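Local coordinates for protein regulator of nonsense transcripts 2 (Homo sapiens, PDB 4CEM) that acts as a factor of nonsense-mediated mRNA decay and carries three MIF4G domains, the first of which is described here, at residues Asp149-Ala154 with Arg197-Asp202; Glu155-Gly160 with Glu166-Ile171. One frame throughout, in Å; residues are numbered along the deposited sequence.

Contact 1: residues Asp149-Ala154 with Arg197-Asp202; sequences DLRFIA and RHCGDD
Arg151 meets His198 in a flat stack that joins helix 143-158 to helix 189-204 with no hydrogen bond between the two segments. A first torsion of 172° turns CG of Arg151 opposite its own N, and the chain runs on extended through NE, which carries the guanidinium out past its own helix and over one face of the imidazole. The two planes are tilted by 15° and their centres lie 3.7 Å apart. ND1 of His198 faces the middle of the guanidinium, while NH1 of Arg151 lies nearer the rim of the ring, 3.3 Å from CE1 of His198. Nearer the backbone, CD of Arg151 rests over the ring face in a CH-pi contact, 4.0 Å from the centroid of the His198 ring, and Ile100 touches both side chains from a neighbouring loop. With an alanine in place of Arg151, the imidazole of His198 would probably lose the cover on this face and be freer to turn. One turn on, the methyl CB of Ala154 packs against the sulfur SG of Cys199 at 3.4 Å. The small pair lies where the backbones come nearest, the CA atoms of Ala154 and Cys199 being 6.6 Å apart; the segment axes approach to 9.6 Å. Two helices running in roughly the same direction, crossing at 34° and separated by one intervening helix, are characteristic of the alpha-helical hairpin repeats that build a MIF4G domain.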
ATOM      1  N   ASP A 149       5.195   2.789  -1.589  1.00 48.60           N
ATOM      2  CA  ASP A 149       5.751   3.260  -0.322  1.00 48.73           C
ATOM      3  C   ASP A 149       4.778   3.032   0.820  1.00 47.88           C
ATOM      4  O   ASP A 149       5.152   2.513   1.877  1.00 46.96           O
ATOM      5  CB  ASP A 149       6.099   4.755  -0.384  1.00 51.27           C
ATOM      6  CG  ASP A 149       7.384   5.042  -1.150  1.00 51.69           C
ATOM      7  OD1 ASP A 149       7.962   4.103  -1.739  1.00 51.69           O
ATOM      8  OD2 ASP A 149       7.815   6.222  -1.157  1.00 53.25           O
ATOM      9  N   LEU A 150       3.526   3.425   0.606  1.00 48.71           N
ATOM     10  CA  LEU A 150       2.514   3.301   1.649  1.00 47.67           C
ATOM     11  C   LEU A 150       2.326   1.833   2.024  1.00 46.53           C
ATOM     12  O   LEU A 150       2.286   1.488   3.200  1.00 47.60           O
ATOM     13  CB  LEU A 150       1.192   3.929   1.215  1.00 47.83           C
ATOM     14  CG  LEU A 150       0.197   4.166   2.356  1.00 49.30           C
ATOM     15  CD1 LEU A 150       0.680   5.280   3.268  1.00 52.07           C
ATOM     16  CD2 LEU A 150      -1.191   4.485   1.817  1.00 48.83           C
ATOM     17  N   ARG A 151       2.238   0.963   1.027  1.00 45.43           N
ATOM     18  CA  ARG A 151       2.133  -0.458   1.304  1.00 45.44           C
ATOM     19  C   ARG A 151       3.370  -0.949   2.041  1.00 43.66           C
ATOM     20  O   ARG A 151       3.269  -1.745   2.982  1.00 42.00           O
ATOM     21  CB  ARG A 151       1.961  -1.256   0.019  1.00 47.92           C
ATOM     22  CG  ARG A 151       2.045  -2.759   0.242  1.00 50.70           C
ATOM     23  CD  ARG A 151       2.046  -3.508  -1.065  1.00 51.45           C
ATOM     24  NE  ARG A 151       2.226  -4.938  -0.853  1.00 53.68           N
ATOM     25  CZ  ARG A 151       2.296  -5.834  -1.833  1.00 55.30           C
ATOM     26  NH1 ARG A 151       2.206  -5.451  -3.100  1.00 57.08           N
ATOM     27  NH2 ARG A 151       2.458  -7.120  -1.546  1.00 56.66           N
ATOM     28  N   PHE A 152       4.532  -0.478   1.594  1.00 43.25           N
ATOM     29  CA  PHE A 152       5.810  -0.901   2.153  1.00 41.90           C
ATOM     30  C   PHE A 152       5.880  -0.526   3.639  1.00 41.82           C
ATOM     31  O   PHE A 152       6.069  -1.402   4.478  1.00 41.20           O
ATOM     32  CB  PHE A 152       6.956  -0.276   1.355  1.00 43.04           C
ATOM     33  CG  PHE A 152       8.325  -0.899   1.593  1.00 43.90           C
ATOM     34  CD1 PHE A 152       8.543  -1.904   2.535  1.00 43.39           C
ATOM     35  CD2 PHE A 152       9.415  -0.453   0.850  1.00 43.03           C
ATOM     36  CE1 PHE A 152       9.806  -2.432   2.726  1.00 43.25           C
ATOM     37  CE2 PHE A 152      10.677  -0.981   1.043  1.00 42.44           C
ATOM     38  CZ  PHE A 152      10.872  -1.972   1.981  1.00 43.02           C
ATOM     39  N   ILE A 153       5.688   0.750   3.980  1.00 42.70           N
ATOM     40  CA  ILE A 153       5.745   1.149   5.399  1.00 43.15           C
ATOM     41  C   ILE A 153       4.661   0.457   6.236  1.00 42.42           C
ATOM     42  O   ILE A 153       4.876   0.179   7.434  1.00 41.20           O
ATOM     43  CB  ILE A 153       5.713   2.684   5.624  1.00 44.37           C
ATOM     44  CG1 ILE A 153       4.380   3.288   5.198  1.00 45.32           C
ATOM     45  CG2 ILE A 153       6.874   3.366   4.900  1.00 44.32           C
ATOM     46  CD1 ILE A 153       4.285   4.766   5.495  1.00 46.04           C
ATOM     47  N   ALA A 154       3.521   0.166   5.598  1.00 40.32           N
ATOM     48  CA  ALA A 154       2.470  -0.672   6.206  1.00 38.75           C
ATOM     49  C   ALA A 154       3.003  -2.052   6.607  1.00 37.62           C
ATOM     50  O   ALA A 154       2.912  -2.420   7.771  1.00 36.34           O
ATOM     51  CB  ALA A 154       1.288  -0.820   5.265  1.00 38.23           C
ATOM     52  N   ARG A 197      -6.530  -2.935  -0.106  1.00 47.56           N
ATOM     53  CA  ARG A 197      -6.367  -4.287  -0.627  1.00 49.72           C
ATOM     54  C   ARG A 197      -5.305  -5.092   0.138  1.00 47.45           C
ATOM     55  O   ARG A 197      -5.568  -6.204   0.574  1.00 47.38           O
ATOM     56  CB  ARG A 197      -6.034  -4.231  -2.127  1.00 54.51           C
ATOM     57  CG  ARG A 197      -5.477  -5.525  -2.714  1.00 59.63           C
ATOM     58  CD  ARG A 197      -5.691  -5.637  -4.220  1.00 64.58           C
ATOM     59  NE  ARG A 197      -7.115  -5.549  -4.563  1.00 69.86           N
ATOM     60  CZ  ARG A 197      -7.713  -4.525  -5.182  1.00 72.99           C
ATOM     61  NH1 ARG A 197      -7.029  -3.452  -5.586  1.00 74.01           N
ATOM     62  NH2 ARG A 197      -9.023  -4.582  -5.411  1.00 73.80           N
ATOM     63  N   HIS A 198      -4.120  -4.515   0.314  1.00 46.74           N
ATOM     64  CA  HIS A 198      -2.977  -5.249   0.854  1.00 45.19           C
ATOM     65  C   HIS A 198      -2.908  -5.273   2.346  1.00 42.82           C
ATOM     66  O   HIS A 198      -2.623  -6.318   2.912  1.00 43.93           O
ATOM     67  CB  HIS A 198      -1.672  -4.708   0.277  1.00 47.52           C
ATOM     68  CG  HIS A 198      -1.474  -5.051  -1.184  1.00 51.73           C
ATOM     69  ND1 HIS A 198      -0.999  -6.245  -1.587  1.00 54.08           N
ATOM     70  CD2 HIS A 198      -1.732  -4.318  -2.347  1.00 52.98           C
ATOM     71  CE1 HIS A 198      -0.946  -6.275  -2.933  1.00 55.19           C
ATOM     72  NE2 HIS A 198      -1.395  -5.094  -3.395  1.00 55.09           N
ATOM     73  N   CYS A 199      -3.176  -4.142   3.000  1.00 40.86           N
ATOM     74  CA  CYS A 199      -2.902  -3.985   4.440  1.00 40.99           C
ATOM     75  C   CYS A 199      -4.104  -3.588   5.308  1.00 39.26           C
ATOM     76  O   CYS A 199      -3.998  -3.567   6.543  1.00 35.27           O
ATOM     77  CB  CYS A 199      -1.785  -2.956   4.629  1.00 42.98           C
ATOM     78  SG  CYS A 199      -0.321  -3.293   3.614  1.00 50.89           S
ATOM     79  N   GLY A 200      -5.233  -3.272   4.672  1.00 37.78           N
ATOM     80  CA  GLY A 200      -6.425  -2.819   5.381  1.00 37.18           C
ATOM     81  C   GLY A 200      -6.970  -3.803   6.404  1.00 37.45           C
ATOM     82  O   GLY A 200      -7.609  -3.402   7.384  1.00 38.61           O
ATOM     83  N   ASP A 201      -6.742  -5.091   6.182  1.00 36.74           N
ATOM     84  CA  ASP A 201      -7.190  -6.094   7.135  1.00 38.24           C
ATOM     85  C   ASP A 201      -6.555  -5.827   8.497  1.00 36.89           C
ATOM     86  O   ASP A 201      -7.256  -5.641   9.481  1.00 36.33           O
ATOM     87  CB  ASP A 201      -6.934  -7.542   6.642  1.00 39.92           C
ATOM     88  CG  ASP A 201      -5.558  -7.735   5.956  1.00 43.69           C
ATOM     89  OD1 ASP A 201      -4.648  -6.871   6.083  1.00 43.68           O
ATOM     90  OD2 ASP A 201      -5.396  -8.780   5.280  1.00 44.73           O
ATOM     91  N   ASP A 202      -5.233  -5.752   8.530  1.00 38.11           N
ATOM     92  CA  ASP A 202      -4.499  -5.610   9.783  1.00 38.46           C
ATOM     93  C   ASP A 202      -4.373  -4.169  10.279  1.00 39.38           C
ATOM     94  O   ASP A 202      -4.425  -3.937  11.488  1.00 41.79           O
ATOM     95  CB  ASP A 202      -3.117  -6.242   9.651  1.00 38.39           C
ATOM     96  CG  ASP A 202      -3.162  -7.753   9.735  1.00 38.24           C
ATOM     97  OD1 ASP A 202      -3.817  -8.274  10.653  1.00 37.16           O
ATOM     98  OD2 ASP A 202      -2.532  -8.428   8.898  1.00 39.63           O
TER

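Contact 2: residues Glu155-Gly160 with Glu166-Ile171; sequences ELTIVG and EGLSLI
Packing contacts carry the meeting of Thr157 with Gly167, where the CA atoms of the two residues come within 5.0 Å. The hydroxyl branch of Thr157 lies over the glycine backbone, OG1 being 3.2 Å from CA of Gly167. Gly167 presents bare backbone here, consistent with the close approach of the two helices. The methyl branch lies alongside, with CG2 of Thr157 3.7 Å from N of Leu168 and only loosely against the leucine side chain. Further along, CD1 of Ile171 reaches OG1 of Thr157 at 3.8 Å. The polar contribution stays within the first helix: with OG1 beside the backbone N (chi1 -47°), the hydroxyl bonds back to the carbonyl O of Ile153, so it is satisfied although buried and needs no partner across the interface. Backbone bonding then ends this helix in a Schellman motif, in which Gly160, at positive phi, gives a hydrogen bond from its N to O of Thr157 (2.8 Å). From there a short turn leads into helix 164-181. Phe162 of that turn touches Thr157, helix 120-137 meets Leu156 and Leu170, and helix 189-204 packs through Phe195 and Ile203 against Ile171.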
ATOM      1  N   GLU A 155       3.581  -2.801   5.666  1.00 36.15           N
ATOM      2  CA  GLU A 155       4.139  -4.116   6.007  1.00 37.46           C
ATOM      3  C   GLU A 155       5.194  -4.005   7.089  1.00 36.64           C
ATOM      4  O   GLU A 155       5.175  -4.769   8.058  1.00 35.47           O
ATOM      5  CB  GLU A 155       4.765  -4.825   4.799  1.00 38.76           C
ATOM      6  CG  GLU A 155       3.782  -5.560   3.905  1.00 41.11           C
ATOM      7  CD  GLU A 155       2.958  -6.615   4.623  1.00 41.48           C
ATOM      8  OE1 GLU A 155       3.427  -7.232   5.599  1.00 44.69           O
ATOM      9  OE2 GLU A 155       1.825  -6.834   4.190  1.00 42.56           O
ATOM     10  N   LEU A 156       6.115  -3.055   6.921  1.00 35.45           N
ATOM     11  CA  LEU A 156       7.207  -2.885   7.876  1.00 35.02           C
ATOM     12  C   LEU A 156       6.687  -2.685   9.300  1.00 33.79           C
ATOM     13  O   LEU A 156       7.349  -3.065  10.269  1.00 33.26           O
ATOM     14  CB  LEU A 156       8.109  -1.712   7.479  1.00 35.58           C
ATOM     15  CG  LEU A 156       9.030  -1.943   6.282  1.00 34.22           C
ATOM     16  CD1 LEU A 156       9.626  -0.623   5.835  1.00 33.49           C
ATOM     17  CD2 LEU A 156      10.113  -2.941   6.644  1.00 33.55           C
ATOM     18  N   THR A 157       5.510  -2.083   9.427  1.00 31.68           N
ATOM     19  CA  THR A 157       4.879  -1.962  10.726  1.00 31.40           C
ATOM     20  C   THR A 157       4.263  -3.311  11.124  1.00 30.86           C
ATOM     21  O   THR A 157       4.567  -3.850  12.182  1.00 31.03           O
ATOM     22  CB  THR A 157       3.826  -0.832  10.735  1.00 31.58           C
ATOM     23  OG1 THR A 157       4.378   0.345  10.124  1.00 31.59           O
ATOM     24  CG2 THR A 157       3.386  -0.512  12.154  1.00 30.67           C
ATOM     25  N   ILE A 158       3.436  -3.882  10.256  1.00 31.99           N
ATOM     26  CA  ILE A 158       2.750  -5.146  10.565  1.00 31.83           C
ATOM     27  C   ILE A 158       3.738  -6.221  10.975  1.00 31.78           C
ATOM     28  O   ILE A 158       3.495  -6.996  11.902  1.00 34.61           O
ATOM     29  CB  ILE A 158       1.966  -5.694   9.363  1.00 30.78           C
ATOM     30  CG1 ILE A 158       0.826  -4.758   8.988  1.00 29.82           C
ATOM     31  CG2 ILE A 158       1.404  -7.066   9.698  1.00 30.91           C
ATOM     32  CD1 ILE A 158       0.200  -5.089   7.663  1.00 29.57           C
ATOM     33  N   VAL A 159       4.863  -6.233  10.284  1.00 31.22           N
ATOM     34  CA  VAL A 159       5.913  -7.229  10.477  1.00 31.26           C
ATOM     35  C   VAL A 159       6.820  -6.898  11.675  1.00 31.35           C
ATOM     36  O   VAL A 159       7.753  -7.632  11.972  1.00 32.25           O
ATOM     37  CB  VAL A 159       6.682  -7.373   9.136  1.00 31.74           C
ATOM     38  CG1 VAL A 159       8.195  -7.376   9.310  1.00 30.57           C
ATOM     39  CG2 VAL A 159       6.148  -8.572   8.366  1.00 30.47           C
ATOM     40  N   GLY A 160       6.544  -5.795  12.370  1.00 31.90           N
ATOM     41  CA  GLY A 160       7.219  -5.482  13.632  1.00 32.45           C
ATOM     42  C   GLY A 160       8.629  -4.902  13.556  1.00 33.00           C
ATOM     43  O   GLY A 160       9.305  -4.795  14.580  1.00 32.27           O
ATOM     44  N   GLU A 166       5.598   4.066  16.221  1.00 46.71           N
ATOM     45  CA  GLU A 166       6.395   4.620  15.129  1.00 45.43           C
ATOM     46  C   GLU A 166       5.694   4.443  13.788  1.00 42.83           C
ATOM     47  O   GLU A 166       5.419   5.420  13.091  1.00 42.97           O
ATOM     48  CB  GLU A 166       7.758   3.923  15.060  1.00 49.93           C
ATOM     49  CG  GLU A 166       8.674   4.120  16.268  1.00 52.27           C
ATOM     50  CD  GLU A 166       9.786   3.069  16.350  1.00 55.93           C
ATOM     51  OE1 GLU A 166       9.653   1.982  15.729  1.00 52.63           O
ATOM     52  OE2 GLU A 166      10.797   3.328  17.055  1.00 58.72           O
ATOM     53  N   GLY A 167       5.397   3.191  13.445  1.00 40.19           N
ATOM     54  CA  GLY A 167       4.837   2.838  12.144  1.00 39.22           C
ATOM     55  C   GLY A 167       3.394   3.267  11.912  1.00 39.92           C
ATOM     56  O   GLY A 167       3.059   3.780  10.837  1.00 37.82           O
ATOM     57  N   LEU A 168       2.524   3.052  12.897  1.00 40.89           N
ATOM     58  CA  LEU A 168       1.121   3.457  12.743  1.00 43.99           C
ATOM     59  C   LEU A 168       1.055   4.968  12.569  1.00 45.33           C
ATOM     60  O   LEU A 168       0.398   5.476  11.656  1.00 47.04           O
ATOM     61  CB  LEU A 168       0.256   3.031  13.937  1.00 42.88           C
ATOM     62  CG  LEU A 168       0.042   1.526  14.145  1.00 42.85           C
ATOM     63  CD1 LEU A 168      -0.690   1.282  15.457  1.00 40.89           C
ATOM     64  CD2 LEU A 168      -0.706   0.911  12.973  1.00 41.04           C
ATOM     65  N   SER A 169       1.760   5.671  13.447  1.00 46.98           N
ATOM     66  CA  SER A 169       1.860   7.123  13.397  1.00 47.53           C
ATOM     67  C   SER A 169       2.332   7.594  12.027  1.00 45.88           C
ATOM     68  O   SER A 169       1.737   8.488  11.440  1.00 46.28           O
ATOM     69  CB  SER A 169       2.813   7.616  14.486  1.00 48.77           C
ATOM     70  OG  SER A 169       3.171   8.961  14.270  1.00 54.39           O
ATOM     71  N   LEU A 170       3.385   6.976  11.508  1.00 45.37           N
ATOM     72  CA  LEU A 170       3.895   7.341  10.193  1.00 46.28           C
ATOM     73  C   LEU A 170       2.871   7.115   9.076  1.00 47.79           C
ATOM     74  O   LEU A 170       2.737   7.952   8.191  1.00 48.60           O
ATOM     75  CB  LEU A 170       5.168   6.566   9.891  1.00 46.97           C
ATOM     76  CG  LEU A 170       5.927   7.048   8.660  1.00 48.88           C
ATOM     77  CD1 LEU A 170       6.706   8.310   8.994  1.00 48.74           C
ATOM     78  CD2 LEU A 170       6.850   5.952   8.145  1.00 48.93           C
ATOM     79  N   ILE A 171       2.153   5.992   9.118  1.00 49.72           N
ATOM     80  CA  ILE A 171       1.118   5.699   8.114  1.00 49.89           C
ATOM     81  C   ILE A 171      -0.052   6.677   8.237  1.00 50.20           C
ATOM     82  O   ILE A 171      -0.534   7.206   7.239  1.00 49.43           O
ATOM     83  CB  ILE A 171       0.568   4.257   8.237  1.00 49.92           C
ATOM     84  CG1 ILE A 171       1.653   3.214   7.990  1.00 48.48           C
ATOM     85  CG2 ILE A 171      -0.555   4.007   7.236  1.00 48.72           C
ATOM     86  CD1 ILE A 171       1.308   1.865   8.581  1.00 48.26           C
TER

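Contacts 1 and 2 share helix 143-158, contact 1 using its middle and contact 2 its C-terminal end, and their centres are about 9 Å apart. Along the chain the order is helix 143-158, helix 164-181, helix 189-204: contact 2 joins the first to the second, and contact 1 the first to the third. The two also touch directly, with CD1 of Ile171 3.7 Å from CA of Ala154 and CD1 of Ile158 packed on CB of Asp202. Three successive helices thus close on one another as a continuous block, illustrating how a MIF4G domain is built from helices packed on both nearest and next-nearest neighbours in sequence.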